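Local structure of Fe-superoxide dismutase homolog (2A03) at residues Pro25-Ser28 with Glu29-Ser33. The protein probably converts superoxide radicals into hydrogen peroxide and dioxygen at a metal centre, as iron/manganese superoxide dismutases do. Numbering follows the deposited sequence.
Sequences PHIS and EETLS. With ZN (zinc ion), chain D.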
ATOM      1  N   PRO A  25       2.233  23.764  -4.540  1.00 28.25           N
ATOM      2  CA  PRO A  25       1.698  22.666  -5.360  1.00 28.02           C
ATOM      3  C   PRO A  25       2.376  21.328  -5.088  1.00 29.22           C
ATOM      4  O   PRO A  25       1.992  20.329  -5.690  1.00 30.38           O
ATOM      5  CB  PRO A  25       2.053  23.095  -6.777  1.00 27.74           C
ATOM      6  CG  PRO A  25       3.379  23.788  -6.589  1.00 27.77           C
ATOM      7  CD  PRO A  25       3.240  24.544  -5.283  1.00 27.37           C
ATOM      8  N   HIS A  26       3.367  21.313  -4.198  1.00 27.72           N
ATOM      9  CA  HIS A  26       4.127  20.114  -3.927  1.00 27.78           C
ATOM     10  C   HIS A  26       3.253  18.986  -3.377  1.00 27.94           C
ATOM     11  O   HIS A  26       3.276  17.868  -3.899  1.00 26.72           O
ATOM     12  CB  HIS A  26       5.236  20.437  -2.947  1.00 26.80           C
ATOM     13  CG  HIS A  26       6.008  21.656  -3.327  1.00 28.91           C
ATOM     14  ND1 HIS A  26       6.615  21.793  -4.557  1.00 26.52           N
ATOM     15  CD2 HIS A  26       6.229  22.814  -2.662  1.00 26.35           C
ATOM     16  CE1 HIS A  26       7.210  22.967  -4.613  1.00 29.74           C
ATOM     17  NE2 HIS A  26       6.996  23.601  -3.475  1.00 27.35           N
ATOM     18  N   ILE A  27       2.520  19.279  -2.305  1.00 28.42           N
ATOM     19  CA  ILE A  27       1.420  18.424  -1.869  1.00 29.34           C
ATOM     20  C   ILE A  27       0.161  19.311  -1.853  1.00 29.62           C
ATOM     21  O   ILE A  27       0.145  20.407  -1.263  1.00 30.02           O
ATOM     22  CB  ILE A  27       1.696  17.729  -0.514  1.00 30.31           C
ATOM     23  CG1 ILE A  27       2.935  16.824  -0.623  1.00 30.93           C
ATOM     24  CG2 ILE A  27       0.511  16.868  -0.081  1.00 30.55           C
ATOM     25  CD1 ILE A  27       3.506  16.374   0.722  1.00 31.05           C
ATOM     26  N   SER A  28      -0.873  18.856  -2.551  1.00 28.47           N
ATOM     27  CA  SER A  28      -2.085  19.650  -2.675  1.00 28.44           C
ATOM     28  C   SER A  28      -2.903  19.767  -1.376  1.00 28.20           C
ATOM     29  O   SER A  28      -2.789  18.954  -0.445  1.00 27.27           O
ATOM     30  CB  SER A  28      -2.975  19.118  -3.806  1.00 26.83           C
ATOM     31  OG  SER A  28      -3.714  17.997  -3.387  1.00 24.89           O
ATOM     32  N   GLU A  29      -3.718  20.812  -1.353  1.00 28.79           N
ATOM     33  CA  GLU A  29      -4.715  21.036  -0.321  1.00 29.45           C
ATOM     34  C   GLU A  29      -5.645  19.848  -0.167  1.00 28.50           C
ATOM     35  O   GLU A  29      -5.896  19.398   0.958  1.00 28.26           O
ATOM     36  CB  GLU A  29      -5.520  22.284  -0.638  1.00 28.39           C
ATOM     37  CG  GLU A  29      -6.394  22.729   0.493  1.00 30.87           C
ATOM     38  CD  GLU A  29      -7.362  23.815   0.071  1.00 33.88           C
ATOM     39  OE1 GLU A  29      -8.306  23.524  -0.708  1.00 46.66           O
ATOM     40  OE2 GLU A  29      -7.184  24.957   0.519  1.00 40.78           O
ATOM     41  N   GLU A  30      -6.131  19.327  -1.286  1.00 28.20           N
ATOM     42  CA  GLU A  30      -6.972  18.152  -1.247  1.00 29.63           C
ATOM     43  C   GLU A  30      -6.259  16.944  -0.611  1.00 31.47           C
ATOM     44  O   GLU A  30      -6.862  16.208   0.181  1.00 32.50           O
ATOM     45  CB  GLU A  30      -7.475  17.804  -2.643  1.00 29.43           C
ATOM     46  CG  GLU A  30      -8.343  16.550  -2.690  1.00 28.42           C
ATOM     47  CD  GLU A  30      -8.832  16.232  -4.089  1.00 28.92           C
ATOM     48  OE1 GLU A  30      -8.448  16.961  -5.039  1.00 25.63           O
ATOM     49  OE2 GLU A  30      -9.607  15.250  -4.225  1.00 26.98           O
ATOM     50  N   THR A  31      -4.985  16.741  -0.937  1.00 32.06           N
ATOM     51  CA  THR A  31      -4.234  15.647  -0.338  1.00 32.20           C
ATOM     52  C   THR A  31      -4.159  15.812   1.175  1.00 32.32           C
ATOM     53  O   THR A  31      -4.460  14.885   1.916  1.00 33.67           O
ATOM     54  CB  THR A  31      -2.824  15.503  -0.949  1.00 31.78           C
ATOM     55  OG1 THR A  31      -2.933  14.941  -2.256  1.00 34.90           O
ATOM     56  CG2 THR A  31      -1.932  14.577  -0.126  1.00 32.61           C
ATOM     57  N   LEU A  32      -3.766  16.978   1.650  1.00 32.85           N
ATOM     58  CA  LEU A  32      -3.713  17.190   3.100  1.00 33.66           C
ATOM     59  C   LEU A  32      -5.044  16.951   3.787  1.00 33.06           C
ATOM     60  O   LEU A  32      -5.074  16.416   4.891  1.00 33.18           O
ATOM     61  CB  LEU A  32      -3.222  18.592   3.449  1.00 33.17           C
ATOM     62  CG  LEU A  32      -1.778  18.576   3.891  1.00 35.79           C
ATOM     63  CD1 LEU A  32      -0.944  18.077   2.762  1.00 37.18           C
ATOM     64  CD2 LEU A  32      -1.305  19.964   4.357  1.00 37.35           C
ATOM     65  N   SER A  33      -6.137  17.361   3.152  1.00 33.00           N
ATOM     66  CA  SER A  33      -7.435  17.203   3.762  1.00 33.83           C
ATOM     67  C   SER A  33      -7.817  15.736   3.867  1.00 32.34           C
ATOM     68  O   SER A  33      -8.300  15.323   4.899  1.00 33.91           O
ATOM     69  CB  SER A  33      -8.528  18.013   3.027  1.00 34.79           C
ATOM     70  OG  SER A  33      -8.918  17.373   1.834  1.00 42.25           O
TER
HETATM   71 ZN    ZN D 600       7.841  25.551  -2.496  1.00 64.06          ZN
HETATM   72  O   HOH W   1       9.958  25.271  -1.212  1.00 43.08           O
HETATM   73  O   HOH W   2       8.979  25.405  -4.467  1.00 49.43           O
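Ile27 and Ser28 lead the chain into helix 29-51 and meet Thr31 and Leu32 in its first turn. Just ahead of them, the imidazole of His26 offers NE2 to a zinc ion at 2.3 Å, with two waters as further ligands. Ile27 is buried, and its branched side chain suits the place by presenting methyls: CG2, anti to the backbone N, comes to 3.3 Å from Thr31 CG2 and 3.4 Å from Leu32 CD1, the side chains crossing at roughly right angles. Ser28 is the N-cap. Its chi1 of 80° sets OG between the backbone N and the carbonyl carbon, from where it accepts from Thr31 N at 3.0 Å and satisfies an N-H that has no preceding helical carbonyl. Ser28 O opens the helical bonding itself, taking Leu32 N at 3.0 Å in a nearly straight bond (170°). Asp175, on helix 173-176, bonds Ser28 OG through one carboxylate oxygen and Thr31 OG1 through the other, so threonine serves both an apolar and a polar neighbour; Glu30 forms a salt bridge with Arg177 of the second subunit. Thr31 lies beside the manganese ligand His35, and the junction packs against helices 70-87, 173-176 and 180-187, with Tyr85 and Tyr183 against Ile27 and Trp86 against Leu32.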